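Local coordinates for protein putative PTS system, cellobiose-specific IIA component (PDB 3L8R) that probably relays a phosphoryl group from HPr toward the sugar transporter as the trimeric IIA component of a cellobiose-type phosphotransferase system, at residues N33-A44 with K59-A70; N52-L60 with A110-K118. All coordinates share one frame; numbering follows the deposited sequence.

Contact 1. Residues N33-A44 with K59-A70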
loop_
_atom_site.group_PDB
_atom_site.type_symbol
_atom_site.label_atom_id
_atom_site.label_comp_id
_atom_site.label_asym_id
_atom_site.label_seq_id
_atom_site.Cartn_x
_atom_site.Cartn_y
_atom_site.Cartn_z
ATOM N N ASN A 33 -12.209 6.764 -8.680
ATOM C CA ASN A 33 -12.990 5.667 -8.138
ATOM C C ASN A 33 -12.367 5.031 -6.921
ATOM O O ASN A 33 -13.072 4.606 -6.005
ATOM C CB ASN A 33 -13.294 4.625 -9.201
ATOM C CG ASN A 33 -14.289 5.137 -10.231
ATOM O OD1 ASN A 33 -15.298 5.756 -9.877
ATOM N ND2 ASN A 33 -14.017 4.868 -11.509
ATOM N N SER A 34 -11.049 4.998 -6.853
ATOM C CA SER A 34 -10.492 4.409 -5.650
ATOM C C SER A 34 -10.538 5.405 -4.503
ATOM O O SER A 34 -10.799 5.006 -3.361
ATOM C CB SER A 34 -9.132 3.716 -5.881
ATOM O OG SER A 34 -8.016 4.605 -5.716
ATOM N N GLY A 35 -10.401 6.699 -4.821
ATOM C CA GLY A 35 -10.560 7.783 -3.820
ATOM C C GLY A 35 -11.938 7.671 -3.169
ATOM O O GLY A 35 -12.091 7.691 -1.945
ATOM N N ASN A 36 -12.963 7.513 -3.990
ATOM C CA ASN A 36 -14.302 7.346 -3.483
ATOM C C ASN A 36 -14.410 6.094 -2.622
ATOM O O ASN A 36 -14.995 6.131 -1.521
ATOM C CB ASN A 36 -15.285 7.260 -4.629
ATOM C CG ASN A 36 -16.723 7.384 -4.163
ATOM O OD1 ASN A 36 -17.629 6.786 -4.737
ATOM N ND2 ASN A 36 -16.941 8.172 -3.134
ATOM N N ALA A 37 -13.829 4.987 -3.099
ATOM C CA ALA A 37 -13.927 3.731 -2.353
ATOM C C ALA A 37 -13.201 3.912 -1.056
ATOM O O ALA A 37 -13.655 3.423 -0.024
ATOM C CB ALA A 37 -13.371 2.533 -3.154
ATOM N N ARG A 38 -12.100 4.668 -1.066
ATOM C CA ARG A 38 -11.437 4.900 0.201
ATOM C C ARG A 38 -12.284 5.669 1.173
ATOM O O ARG A 38 -12.262 5.384 2.371
ATOM C CB ARG A 38 -10.085 5.576 0.063
ATOM C CG ARG A 38 -9.175 5.224 1.230
ATOM C CD ARG A 38 -7.913 6.132 1.196
ATOM N NE ARG A 38 -6.815 5.594 1.979
ATOM C CZ ARG A 38 -5.849 4.805 1.508
ATOM N NH1 ARG A 38 -5.771 4.456 0.230
ATOM N NH2 ARG A 38 -4.919 4.417 2.342
ATOM N N SER A 39 -13.017 6.674 0.710
ATOM C CA SER A 39 -13.818 7.415 1.671
ATOM C C SER A 39 -14.931 6.529 2.184
ATOM O O SER A 39 -15.360 6.668 3.325
ATOM C CB SER A 39 -14.374 8.708 1.086
ATOM O OG SER A 39 -15.445 8.442 0.193
ATOM N N ILE A 40 -15.384 5.591 1.367
ATOM C CA ILE A 40 -16.462 4.753 1.831
ATOM C C ILE A 40 -15.937 3.787 2.860
ATOM O O ILE A 40 -16.635 3.464 3.863
ATOM C CB ILE A 40 -17.223 4.021 0.708
ATOM C CG1 ILE A 40 -17.909 5.013 -0.227
ATOM C CG2 ILE A 40 -18.315 3.175 1.315
ATOM C CD1 ILE A 40 -18.033 4.482 -1.626
ATOM N N VAL A 41 -14.707 3.331 2.646
ATOM C CA VAL A 41 -14.149 2.422 3.629
ATOM C C VAL A 41 -14.068 3.129 4.973
ATOM O O VAL A 41 -14.362 2.521 6.015
ATOM C CB VAL A 41 -12.777 1.873 3.233
ATOM C CG1 VAL A 41 -12.178 1.128 4.422
ATOM C CG2 VAL A 41 -12.901 0.971 2.028
ATOM N N HIS A 42 -13.659 4.405 4.949
ATOM C CA HIS A 42 -13.598 5.205 6.169
ATOM C C HIS A 42 -14.972 5.389 6.807
ATOM O O HIS A 42 -15.111 5.273 8.000
ATOM C CB HIS A 42 -12.928 6.547 5.942
ATOM C CG HIS A 42 -11.444 6.471 5.997
ATOM N ND1 HIS A 42 -10.762 6.284 7.181
ATOM C CD2 HIS A 42 -10.510 6.523 5.016
ATOM C CE1 HIS A 42 -9.462 6.238 6.930
ATOM N NE2 HIS A 42 -9.283 6.381 5.623
ATOM N N GLU A 43 -15.994 5.594 6.001
ATOM C CA GLU A 43 -17.379 5.472 6.490
ATOM C C GLU A 43 -17.553 4.159 7.253
ATOM O O GLU A 43 -17.924 4.183 8.431
ATOM C CB GLU A 43 -18.400 5.612 5.359
ATOM C CG GLU A 43 -18.353 6.943 4.635
ATOM C CD GLU A 43 -19.622 7.214 3.849
ATOM O OE1 GLU A 43 -19.683 6.981 2.633
ATOM O OE2 GLU A 43 -20.592 7.673 4.480
ATOM N N ALA A 44 -17.195 3.030 6.646
ATOM C CA ALA A 44 -17.311 1.780 7.391
ATOM C C ALA A 44 -16.537 1.855 8.709
ATOM O O ALA A 44 -17.025 1.347 9.726
ATOM C CB ALA A 44 -16.896 0.587 6.576
ATOM N N LYS A 59 -21.299 -0.734 3.907
ATOM C CA LYS A 59 -20.349 0.219 3.362
ATOM C C LYS A 59 -19.104 -0.464 2.799
ATOM O O LYS A 59 -18.609 -0.090 1.714
ATOM C CB LYS A 59 -19.992 1.251 4.423
ATOM C CG LYS A 59 -20.702 2.637 4.277
ATOM C CD LYS A 59 -22.204 2.576 3.894
ATOM C CE LYS A 59 -22.808 3.976 3.902
ATOM N NZ LYS A 59 -22.513 4.754 2.665
ATOM N N LEU A 60 -18.610 -1.488 3.500
ATOM C CA LEU A 60 -17.553 -2.343 2.906
ATOM C C LEU A 60 -17.923 -2.967 1.569
ATOM O O LEU A 60 -17.066 -3.179 0.744
ATOM C CB LEU A 60 -16.998 -3.393 3.881
ATOM C CG LEU A 60 -16.218 -2.749 5.025
ATOM C CD1 LEU A 60 -15.934 -3.699 6.178
ATOM C CD2 LEU A 60 -14.913 -2.097 4.504
ATOM N N GLN A 61 -19.192 -3.230 1.331
ATOM C CA GLN A 61 -19.609 -3.748 0.023
ATOM C C GLN A 61 -19.737 -2.639 -1.047
ATOM O O GLN A 61 -19.449 -2.860 -2.245
ATOM C CB GLN A 61 -20.912 -4.573 0.130
ATOM C CG GLN A 61 -21.132 -5.456 -1.085
ATOM C CD GLN A 61 -22.574 -5.978 -1.260
ATOM O OE1 GLN A 61 -22.869 -6.678 -2.245
ATOM N NE2 GLN A 61 -23.471 -5.645 -0.318
ATOM N N GLU A 62 -20.182 -1.453 -0.647
ATOM C CA GLU A 62 -20.219 -0.355 -1.600
ATOM C C GLU A 62 -18.829 0.007 -2.024
ATOM O O GLU A 62 -18.600 0.282 -3.190
ATOM C CB GLU A 62 -20.736 0.900 -0.956
ATOM C CG GLU A 62 -22.156 1.081 -0.962
ATOM C CD GLU A 62 -22.494 2.194 -0.028
ATOM O OE1 GLU A 62 -21.937 3.329 -0.220
ATOM O OE2 GLU A 62 -23.305 1.912 0.891
ATOM N N ALA A 63 -17.929 0.089 -1.046
ATOM C CA ALA A 63 -16.526 0.406 -1.302
ATOM C C ALA A 63 -16.039 -0.557 -2.355
ATOM O O ALA A 63 -15.459 -0.158 -3.356
ATOM C CB ALA A 63 -15.671 0.291 -0.011
ATOM N N ASN A 64 -16.312 -1.827 -2.140
ATOM C CA ASN A 64 -16.038 -2.822 -3.159
ATOM C C ASN A 64 -16.674 -2.537 -4.533
ATOM O O ASN A 64 -15.972 -2.610 -5.558
ATOM C CB ASN A 64 -16.391 -4.231 -2.660
ATOM C CG ASN A 64 -15.470 -5.288 -3.243
ATOM O OD1 ASN A 64 -15.939 -6.308 -3.703
ATOM N ND2 ASN A 64 -14.149 -5.036 -3.239
ATOM N N ASP A 65 -17.965 -2.180 -4.571
ATOM C CA ASP A 65 -18.582 -1.821 -5.836
ATOM C C ASP A 65 -17.765 -0.776 -6.567
ATOM O O ASP A 65 -17.571 -0.889 -7.782
ATOM C CB ASP A 65 -19.997 -1.271 -5.665
ATOM C CG ASP A 65 -20.981 -2.316 -5.210
ATOM O OD1 ASP A 65 -20.738 -3.532 -5.484
ATOM O OD2 ASP A 65 -21.985 -1.891 -4.553
ATOM N N GLU A 66 -17.320 0.247 -5.843
ATOM C CA GLU A 66 -16.513 1.296 -6.447
ATOM C C GLU A 66 -15.089 0.859 -6.783
ATOM O O GLU A 66 -14.580 1.122 -7.901
ATOM C CB GLU A 66 -16.497 2.524 -5.555
ATOM C CG GLU A 66 -17.867 2.892 -5.106
ATOM C CD GLU A 66 -18.857 3.064 -6.268
ATOM O OE1 GLU A 66 -18.473 3.206 -7.461
ATOM O OE2 GLU A 66 -20.048 3.070 -5.957
ATOM N N LEU A 67 -14.456 0.184 -5.825
ATOM C CA LEU A 67 -13.107 -0.307 -6.034
ATOM C C LEU A 67 -13.046 -1.129 -7.298
ATOM O O LEU A 67 -12.145 -0.937 -8.102
ATOM C CB LEU A 67 -12.609 -1.122 -4.848
ATOM C CG LEU A 67 -11.539 -0.545 -3.934
ATOM C CD1 LEU A 67 -10.810 -1.739 -3.329
ATOM C CD2 LEU A 67 -10.555 0.371 -4.696
ATOM N N LEU A 68 -14.010 -2.014 -7.487
ATOM C CA LEU A 68 -14.061 -2.837 -8.697
ATOM C C LEU A 68 -13.900 -2.063 -9.997
ATOM O O LEU A 68 -13.229 -2.544 -10.931
ATOM C CB LEU A 68 -15.356 -3.649 -8.761
ATOM C CG LEU A 68 -15.098 -4.999 -9.421
ATOM C CD1 LEU A 68 -14.930 -6.066 -8.292
ATOM C CD2 LEU A 68 -16.193 -5.383 -10.501
ATOM N N LYS A 69 -14.472 -0.858 -10.054
ATOM C CA LYS A 69 -14.333 -0.053 -11.273
ATOM C C LYS A 69 -12.877 0.299 -11.477
ATOM O O LYS A 69 -12.374 0.273 -12.640
ATOM C CB LYS A 69 -15.181 1.210 -11.249
ATOM C CG LYS A 69 -16.673 0.978 -11.049
ATOM C CD LYS A 69 -17.358 2.291 -10.694
ATOM C CE LYS A 69 -18.902 2.097 -10.596
ATOM N NZ LYS A 69 -19.563 3.403 -10.302
ATOM N N ALA A 70 -12.201 0.594 -10.356
ATOM C CA ALA A 70 -10.774 0.928 -10.363
ATOM C C ALA A 70 -9.932 -0.285 -10.704
ATOM O O ALA A 70 -9.052 -0.193 -11.583
ATOM C CB ALA A 70 -10.343 1.589 -9.055
#
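The ammonium group of K59 lies among three carboxylate oxygens, two from E62 on its own helix and one from E43 across the interface. All three are loose: E62 OE1 is 3.3 Å from K59 NZ through a weak bond, and the pair across the helices, E43 OE1 to K59 NZ, is a long salt bridge at 3.6 Å. CG of K59 lies against CG2 of I40 and CB of E43; beyond it the chain bends at chi2 and chi4 and carries NZ to the carboxylates. With the lysine between them, the charges of E43 and E62 are probably partly offset. Beneath this network I40 enters as a knob among K59, E62, A63 and E66; with chi1 at -63° CG1 lies beside the backbone N and CG2 anti to it, so that CG2 comes within 3.3 Å of K59 O. E66 in turn sits among N33, N36, A37 and I40. Such reciprocal knobs-into-holes packing joins helices 20-49 and 53-82, an antiparallel pair of the three-helix subunit, with local axes 7.9 Å apart at a crossing angle of -163°. Alanines permit the close approach: A37 CB stands 3.4 Å from A63 O, while A63 CB meets V41 CG2 at 3.5 Å. Toward the core, A44 CB rests on CG of L60, and CD2 of L67 on CB of S34. The S34 hydroxyl itself turns to H99 on helix 91-118. At the outer margin, within helix 53-82, K69 NZ forms a hydrogen-bonded salt bridge to the syn lone pair of E66 OE1 (3.0 Å), and N33 crosses the K69 chain at about a right angle.

Contact 2. Residues N52-L60 with A110-K118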
loop_
_atom_site.group_PDB
_atom_site.type_symbol
_atom_site.label_atom_id
_atom_site.label_comp_id
_atom_site.label_asym_id
_atom_site.label_seq_id
_atom_site.Cartn_x
_atom_site.Cartn_y
_atom_site.Cartn_z
ATOM N N ASN A 52 -22.244 0.417 15.061
ATOM C CA ASN A 52 -23.174 0.056 13.974
ATOM C C ASN A 52 -22.649 -0.898 12.850
ATOM O O ASN A 52 -22.350 -0.458 11.721
ATOM C CB ASN A 52 -23.721 1.334 13.356
ATOM C CG ASN A 52 -24.867 1.068 12.416
ATOM O OD1 ASN A 52 -25.244 -0.089 12.198
ATOM N ND2 ASN A 52 -25.438 2.134 11.844
ATOM N N TYR A 53 -22.594 -2.196 13.171
ATOM C CA TYR A 53 -21.998 -3.250 12.337
ATOM C C TYR A 53 -22.704 -3.528 11.050
ATOM O O TYR A 53 -22.111 -4.063 10.109
ATOM C CB TYR A 53 -21.854 -4.531 13.131
ATOM C CG TYR A 53 -21.076 -4.293 14.414
ATOM C CD1 TYR A 53 -19.900 -3.546 14.400
ATOM C CD2 TYR A 53 -21.527 -4.777 15.645
ATOM C CE1 TYR A 53 -19.188 -3.286 15.578
ATOM C CE2 TYR A 53 -20.811 -4.525 16.847
ATOM C CZ TYR A 53 -19.644 -3.788 16.791
ATOM O OH TYR A 53 -18.919 -3.539 17.922
ATOM N N ILE A 54 -23.964 -3.135 10.989
ATOM C CA ILE A 54 -24.759 -3.273 9.781
ATOM C C ILE A 54 -24.278 -2.361 8.695
ATOM O O ILE A 54 -23.978 -2.788 7.596
ATOM C CB ILE A 54 -26.255 -3.036 10.094
ATOM C CG1 ILE A 54 -26.749 -4.311 10.693
ATOM C CG2 ILE A 54 -27.106 -2.776 8.831
ATOM C CD1 ILE A 54 -25.801 -5.446 10.255
ATOM N N LEU A 55 -24.218 -1.085 9.021
ATOM C CA LEU A 55 -23.857 -0.088 8.077
ATOM C C LEU A 55 -22.463 -0.398 7.568
ATOM O O LEU A 55 -22.237 -0.404 6.352
ATOM C CB LEU A 55 -23.913 1.275 8.760
ATOM C CG LEU A 55 -23.924 2.472 7.808
ATOM C CD1 LEU A 55 -25.102 2.406 6.860
ATOM C CD2 LEU A 55 -23.956 3.725 8.669
ATOM N N ALA A 56 -21.556 -0.672 8.506
ATOM C CA ALA A 56 -20.149 -0.899 8.210
ATOM C C ALA A 56 -19.974 -2.051 7.227
ATOM O O ALA A 56 -19.222 -1.930 6.249
ATOM C CB ALA A 56 -19.359 -1.156 9.500
ATOM N N GLU A 57 -20.709 -3.143 7.452
ATOM C CA GLU A 57 -20.647 -4.267 6.534
ATOM C C GLU A 57 -21.117 -3.908 5.136
ATOM O O GLU A 57 -20.483 -4.336 4.131
ATOM C CB GLU A 57 -21.402 -5.481 7.039
ATOM C CG GLU A 57 -21.305 -6.623 6.026
ATOM C CD GLU A 57 -21.753 -7.968 6.555
ATOM O OE1 GLU A 57 -21.633 -8.946 5.783
ATOM O OE2 GLU A 57 -22.222 -8.063 7.715
ATOM N N GLN A 58 -22.210 -3.129 5.093
ATOM C CA GLN A 58 -22.809 -2.612 3.845
ATOM C C GLN A 58 -21.873 -1.658 3.145
ATOM O O GLN A 58 -21.684 -1.754 1.933
ATOM C CB GLN A 58 -24.157 -1.893 4.104
ATOM C CG GLN A 58 -25.355 -2.819 4.239
ATOM C CD GLN A 58 -26.533 -2.186 4.972
ATOM O OE1 GLN A 58 -26.452 -1.022 5.424
ATOM N NE2 GLN A 58 -27.655 -2.946 5.092
ATOM N N LYS A 59 -21.299 -0.734 3.907
ATOM C CA LYS A 59 -20.349 0.219 3.362
ATOM C C LYS A 59 -19.104 -0.464 2.799
ATOM O O LYS A 59 -18.609 -0.090 1.714
ATOM C CB LYS A 59 -19.992 1.251 4.423
ATOM C CG LYS A 59 -20.702 2.637 4.277
ATOM C CD LYS A 59 -22.204 2.576 3.894
ATOM C CE LYS A 59 -22.808 3.976 3.902
ATOM N NZ LYS A 59 -22.513 4.754 2.665
ATOM N N LEU A 60 -18.610 -1.488 3.500
ATOM C CA LEU A 60 -17.553 -2.343 2.906
ATOM C C LEU A 60 -17.923 -2.967 1.569
ATOM O O LEU A 60 -17.066 -3.179 0.744
ATOM C CB LEU A 60 -16.998 -3.393 3.881
ATOM C CG LEU A 60 -16.218 -2.749 5.025
ATOM C CD1 LEU A 60 -15.934 -3.699 6.178
ATOM C CD2 LEU A 60 -14.913 -2.097 4.504
ATOM N N ALA A 110 -10.235 -4.097 7.936
ATOM C CA ALA A 110 -11.522 -3.389 7.909
ATOM C C ALA A 110 -12.501 -4.459 7.754
ATOM O O ALA A 110 -13.335 -4.602 8.620
ATOM C CB ALA A 110 -11.655 -2.431 6.770
ATOM N N ILE A 111 -12.361 -5.271 6.693
ATOM C CA ILE A 111 -13.144 -6.496 6.646
ATOM C C ILE A 111 -12.764 -7.282 7.905
ATOM O O ILE A 111 -13.634 -7.746 8.623
ATOM C CB ILE A 111 -12.907 -7.316 5.394
ATOM C CG1 ILE A 111 -13.582 -6.647 4.197
ATOM C CG2 ILE A 111 -13.476 -8.710 5.586
ATOM C CD1 ILE A 111 -13.182 -7.281 2.811
ATOM N N GLU A 112 -11.467 -7.372 8.198
ATOM C CA GLU A 112 -11.010 -8.105 9.368
ATOM C C GLU A 112 -11.392 -7.366 10.647
ATOM O O GLU A 112 -11.801 -7.942 11.647
ATOM C CB GLU A 112 -9.510 -8.336 9.307
ATOM C CG GLU A 112 -9.037 -9.218 8.136
ATOM C CD GLU A 112 -9.864 -10.501 7.959
ATOM O OE1 GLU A 112 -10.153 -10.865 6.804
ATOM O OE2 GLU A 112 -10.244 -11.128 8.967
ATOM N N MET A 113 -11.324 -6.063 10.588
ATOM C CA MET A 113 -11.473 -5.307 11.784
ATOM C C MET A 113 -12.900 -5.260 12.222
ATOM O O MET A 113 -13.186 -5.196 13.409
ATOM C CB MET A 113 -10.890 -3.937 11.568
ATOM C CG MET A 113 -9.418 -3.942 11.846
ATOM S SD MET A 113 -9.046 -2.495 12.827
ATOM C CE MET A 113 -8.270 -1.546 11.531
ATOM N N LEU A 114 -13.787 -5.287 11.240
ATOM C CA LEU A 114 -15.207 -5.454 11.456
ATOM C C LEU A 114 -15.410 -6.787 12.172
ATOM O O LEU A 114 -16.035 -6.814 13.235
ATOM C CB LEU A 114 -15.928 -5.419 10.123
ATOM C CG LEU A 114 -17.262 -6.099 9.849
ATOM C CD1 LEU A 114 -18.334 -5.095 9.622
ATOM C CD2 LEU A 114 -17.097 -6.966 8.609
ATOM N N GLU A 115 -14.840 -7.872 11.649
ATOM C CA GLU A 115 -14.886 -9.130 12.380
ATOM C C GLU A 115 -14.503 -9.005 13.863
ATOM O O GLU A 115 -15.267 -9.425 14.721
ATOM C CB GLU A 115 -14.047 -10.178 11.698
ATOM C CG GLU A 115 -14.791 -11.455 11.529
ATOM C CD GLU A 115 -16.186 -11.237 10.960
ATOM O OE1 GLU A 115 -16.319 -10.489 9.955
ATOM O OE2 GLU A 115 -17.152 -11.805 11.546
ATOM N N LEU A 116 -13.342 -8.410 14.158
ATOM C CA LEU A 116 -12.864 -8.160 15.545
ATOM C C LEU A 116 -13.791 -7.249 16.325
ATOM O O LEU A 116 -13.935 -7.393 17.522
ATOM C CB LEU A 116 -11.492 -7.474 15.534
ATOM C CG LEU A 116 -10.286 -8.069 16.274
ATOM C CD1 LEU A 116 -9.154 -7.056 16.381
ATOM C CD2 LEU A 116 -10.654 -8.638 17.645
ATOM N N TYR A 117 -14.408 -6.285 15.659
ATOM C CA TYR A 117 -15.274 -5.393 16.393
ATOM C C TYR A 117 -16.371 -6.188 17.031
ATOM O O TYR A 117 -16.719 -5.923 18.177
ATOM C CB TYR A 117 -15.869 -4.324 15.507
ATOM C CG TYR A 117 -15.322 -2.976 15.807
ATOM C CD1 TYR A 117 -15.901 -2.182 16.776
ATOM C CD2 TYR A 117 -14.202 -2.489 15.132
ATOM C CE1 TYR A 117 -15.396 -0.907 17.053
ATOM C CE2 TYR A 117 -13.686 -1.222 15.402
ATOM C CZ TYR A 117 -14.286 -0.441 16.362
ATOM O OH TYR A 117 -13.792 0.811 16.635
ATOM N N LYS A 118 -16.873 -7.174 16.288
ATOM C CA LYS A 118 -17.960 -8.050 16.717
ATOM C C LYS A 118 -17.578 -8.953 17.915
ATOM O O LYS A 118 -18.304 -8.959 18.919
ATOM C CB LYS A 118 -18.479 -8.879 15.527
ATOM C CG LYS A 118 -19.072 -8.039 14.423
ATOM C CD LYS A 118 -19.591 -8.897 13.264
ATOM C CE LYS A 118 -19.979 -8.044 12.031
ATOM N NZ LYS A 118 -20.580 -8.833 10.932
#
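The phenol ring of Y53 has the aliphatic chain of K118 over one face, with CG 4.2 Å above the plane and offset toward the rim, while CD1 of Y117 lies at its edge, in plane. The two tyrosines cross at about a right angle: Y53 OH meets the edge of the Y117 ring near its plane, 3.5 Å from CD1. Y53 CE1 also approaches Y117 CB at 3.5 Å. Beyond the ring, K118 runs on extended and brings NZ to E57 OE2, a long salt bridge at 3.7 Å with the two chains crossing nearly perpendicularly.

One turn inward, L114 is a knob among Y53, A56, E57 and L60. Its CG is anti to the backbone N (chi1 154°), and CD1 reaches the helix backbone near E57 N and Y53 O. L60 answers with its branch ends, CD1 at 3.7 Å from A110 O and CD2 against A110 CB. These segments run antiparallel with local axes 10.6 Å apart, a spacing bridged by large side chains, and they join the start of helix 53-82 to the end of helix 91-118 in the helical bundle. Helix 91-118 also meets the other subunits: E112 forms a salt bridge with R49 of the third subunit, and Y117 packs on L116 of the second. Across the contact itself, apolar side chains and the Y53 and Y117 rings do most of the joining, and the distant E57–K118 pair probably contributes only modest electrostatic attraction.

How the contacts relate
From the N terminus the chain runs along helix 20-49, turns tightly, and comes back along helix 53-82; contact 1 closes this hairpin, pairing 33-44 with 59-70. After a longer connection, helix 91-118 returns, and contact 2 closes the larger loop by bringing 110-118 against 52-60. The segments alternate in sequence, so the two closures cross rather than nest. Both draw on helix 53-82 and share K59 and L60; the end of the L60 side chain touches both neighbouring helices. The contacts also touch directly, A44 against A56 and V41 against A110, so the three helices meet as one bundle, and each contact borders the second subunit of the trimer, contact 2 the third as well.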